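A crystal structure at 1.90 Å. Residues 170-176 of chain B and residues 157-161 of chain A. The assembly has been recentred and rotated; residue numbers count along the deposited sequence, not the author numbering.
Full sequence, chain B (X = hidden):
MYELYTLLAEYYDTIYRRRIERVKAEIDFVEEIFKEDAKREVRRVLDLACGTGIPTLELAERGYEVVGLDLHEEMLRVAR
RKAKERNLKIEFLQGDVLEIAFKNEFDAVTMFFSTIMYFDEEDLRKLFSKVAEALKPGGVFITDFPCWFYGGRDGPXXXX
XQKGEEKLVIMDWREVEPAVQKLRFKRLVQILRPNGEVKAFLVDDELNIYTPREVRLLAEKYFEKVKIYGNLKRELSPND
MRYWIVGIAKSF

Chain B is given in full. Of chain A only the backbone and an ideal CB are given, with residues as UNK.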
# COMPACT_ATOMS: atom_id res chain seq x y z
N ILE B 170 -15.42 -15.61 -5.91
CA ILE B 170 -15.45 -14.50 -6.86
C ILE B 170 -14.24 -13.60 -6.74
O ILE B 170 -13.92 -13.13 -5.64
CB ILE B 170 -16.73 -13.67 -6.62
CG1 ILE B 170 -17.95 -14.60 -6.61
CG2 ILE B 170 -16.88 -12.60 -7.70
CD1 ILE B 170 -19.11 -14.10 -5.75
N MET B 171 -13.56 -13.37 -7.86
CA MET B 171 -12.39 -12.51 -7.89
C MET B 171 -12.64 -11.35 -8.83
O MET B 171 -12.83 -11.55 -10.03
CB MET B 171 -11.16 -13.30 -8.35
CG MET B 171 -9.89 -12.47 -8.46
SD MET B 171 -8.40 -13.49 -8.54
CE MET B 171 -8.40 -13.98 -10.26
N ASP B 172 -12.64 -10.13 -8.29
CA ASP B 172 -12.88 -8.95 -9.10
C ASP B 172 -11.65 -8.08 -9.23
O ASP B 172 -10.83 -8.00 -8.32
CB ASP B 172 -13.99 -8.08 -8.50
CG ASP B 172 -15.23 -8.85 -8.17
OD1 ASP B 172 -15.58 -9.78 -8.94
OD2 ASP B 172 -15.87 -8.52 -7.15
N TRP B 173 -11.52 -7.42 -10.38
CA TRP B 173 -10.42 -6.50 -10.61
C TRP B 173 -10.88 -5.53 -11.66
O TRP B 173 -11.85 -5.77 -12.38
CB TRP B 173 -9.13 -7.24 -11.01
CG TRP B 173 -9.06 -7.81 -12.41
CD1 TRP B 173 -8.50 -7.22 -13.51
CD2 TRP B 173 -9.51 -9.10 -12.83
NE1 TRP B 173 -8.58 -8.07 -14.59
CE2 TRP B 173 -9.19 -9.23 -14.20
CE3 TRP B 173 -10.16 -10.17 -12.18
CZ2 TRP B 173 -9.50 -10.38 -14.94
CZ3 TRP B 173 -10.46 -11.31 -12.92
CH2 TRP B 173 -10.13 -11.41 -14.28
N ARG B 174 -10.20 -4.39 -11.74
CA ARG B 174 -10.61 -3.38 -12.70
C ARG B 174 -9.45 -2.77 -13.45
O ARG B 174 -8.31 -2.77 -12.97
CB ARG B 174 -11.38 -2.27 -11.99
CG ARG B 174 -10.56 -1.58 -10.90
CD ARG B 174 -11.17 -0.25 -10.49
NE ARG B 174 -10.40 0.43 -9.45
CZ ARG B 174 -9.10 0.70 -9.52
NH1 ARG B 174 -8.39 0.36 -10.59
NH2 ARG B 174 -8.51 1.34 -8.51
N GLU B 175 -9.75 -2.25 -14.63
CA GLU B 175 -8.79 -1.59 -15.48
C GLU B 175 -9.49 -0.30 -15.88
O GLU B 175 -10.53 -0.33 -16.54
CB GLU B 175 -8.49 -2.45 -16.71
CG GLU B 175 -7.58 -3.64 -16.39
CD GLU B 175 -7.71 -4.76 -17.40
OE1 GLU B 175 -7.90 -4.46 -18.60
OE2 GLU B 175 -7.62 -5.94 -17.00
N VAL B 176 -8.92 0.82 -15.46
CA VAL B 176 -9.50 2.13 -15.74
C VAL B 176 -8.77 2.93 -16.82
O VAL B 176 -7.55 2.95 -16.88
CB VAL B 176 -9.54 2.98 -14.46
CG1 VAL B 176 -10.24 4.30 -14.73
CG2 VAL B 176 -10.26 2.21 -13.36
N UNK A 157 -1.20 -10.15 -9.47
CA UNK A 157 -1.76 -9.27 -10.50
C UNK A 157 -2.57 -10.17 -11.42
O UNK A 157 -2.08 -11.20 -11.88
CB UNK A 157 -0.68 -8.50 -11.26
N UNK A 158 -3.81 -9.78 -11.71
CA UNK A 158 -4.65 -10.60 -12.57
C UNK A 158 -5.04 -9.87 -13.85
O UNK A 158 -5.30 -8.67 -13.83
CB UNK A 158 -5.91 -11.03 -11.81
N UNK A 159 -5.05 -10.61 -14.95
CA UNK A 159 -5.43 -10.06 -16.25
C UNK A 159 -5.99 -11.16 -17.14
O UNK A 159 -5.98 -12.34 -16.76
CB UNK A 159 -4.23 -9.39 -16.92
N UNK A 160 -6.48 -10.80 -18.32
CA UNK A 160 -7.07 -11.80 -19.20
C UNK A 160 -6.84 -11.56 -20.68
O UNK A 160 -6.61 -10.43 -21.11
CB UNK A 160 -8.58 -11.87 -18.94
N UNK A 161 -6.90 -12.64 -21.44
CA UNK A 161 -6.74 -12.61 -22.89
C UNK A 161 -7.70 -13.65 -23.46
O UNK A 161 -8.43 -14.30 -22.70
CB UNK A 161 -5.29 -12.88 -23.31

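The two strands cross steeply, at 77° between their N-to-C directions, and no direct hydrogen bond joins them. What chain B offers is the row of side chains that points toward chain A: B:Met171, B:Trp173 and B:Glu175, which present in turn a thioether methyl, an indole face and a carboxylate.

Position 157 has extended backbone angles, and its ideal CB has nothing of the chain B stretch within 5.5 Å. This contact sets no demand there, so any residue comfortable in a strand would serve. The deposited residue is A:Val157, whose branched side chain stays out of reach.

At position 158 the CA-to-CB bond points toward chain B, and the ideal CB lies 4.2 Å from B:Met171 CE and 4.2 Å from B:Trp173 CD2. Between a methyl and an aromatic face, a small or medium apolar side chain fits: alanine would reach less far, while valine or isoleucine would also suit the beta backbone. A charge would find no partner in those two groups. The deposited A:Val158, with chi1 in the t well, sets CG1 3.6 Å from the centroid of the B:Trp173 six-membered ring and 5° off its normal, a CH-pi contact over the face. The same CG1 packs 3.6 Å from B:Met171 CE. A:Val158 O lies over the indole face, 3.4 Å from B:Trp173 NE1, at too poor an angle for a hydrogen bond. The indole N-H instead makes a weak bond to B:Glu175 OE2 (NE1 to OE2, 3.4 Å), and water 1 donates to both A:Val158 O (2.5 Å) and B:Glu175 OE2 (3.2 Å).

At position 159 the CA-to-CB bond points away, so the chain B stretch scarcely restricts the choice; many side chains, large ones included, could extend from here. The deposited residue is A:Trp159, with CA 4.1 Å from B:Trp173 NE1.

At position 160 the CA-to-CB bond points sideways, the ideal CB 4.4 Å from B:Trp173 CZ2. A polar side chain of modest length could run along the indole rim, and a small apolar one could pack there; an acidic one would bring like charge near B:Glu175. The end of the deposited A:Asn160, chi1 p, comes nearer, bringing OD1 to the ring edge, 3.9 Å from B:Trp173 CZ2. Its backbone N donates to water 2 (3.1 Å), which donates to B:Glu175 OE2 (2.9 Å).

At position 161 the ideal CB has nothing of the chain B stretch within 5.5 Å, so charged, polar or apolar side chains all suit; the deposited A:Glu161 has its carboxylate hydrogen-bonded elsewhere in the structure.

Chain A, residues 157-161: VVWNE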
# COMPACT_ATOMS: atom_id res chain seq x y z
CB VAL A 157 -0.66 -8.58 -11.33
CG1 VAL A 157 -1.30 -7.74 -12.43
CG2 VAL A 157 0.20 -7.71 -10.44
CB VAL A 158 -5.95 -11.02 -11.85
CG1 VAL A 158 -6.76 -11.94 -12.74
CG2 VAL A 158 -5.60 -11.72 -10.55
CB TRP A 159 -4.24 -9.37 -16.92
CG TRP A 159 -3.00 -10.20 -17.02
CD1 TRP A 159 -2.24 -10.68 -15.98
CD2 TRP A 159 -2.33 -10.59 -18.22
NE1 TRP A 159 -1.13 -11.34 -16.47
CE2 TRP A 159 -1.17 -11.30 -17.84
CE3 TRP A 159 -2.61 -10.41 -19.58
CZ2 TRP A 159 -0.28 -11.83 -18.78
CZ3 TRP A 159 -1.72 -10.94 -20.52
CH2 TRP A 159 -0.57 -11.64 -20.11
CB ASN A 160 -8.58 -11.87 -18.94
CG ASN A 160 -9.30 -10.57 -19.29
OD1 ASN A 160 -9.06 -9.53 -18.68
ND2 ASN A 160 -10.17 -10.63 -20.29
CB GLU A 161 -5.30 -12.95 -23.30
CG GLU A 161 -4.25 -11.90 -22.94
CD GLU A 161 -4.48 -10.56 -23.63
OE1 GLU A 161 -5.08 -10.51 -24.72
OE2 GLU A 161 -4.02 -9.53 -23.07
O HOH W 1 -5.31 -6.36 -14.86
O HOH W 2 -6.40 -7.78 -18.89
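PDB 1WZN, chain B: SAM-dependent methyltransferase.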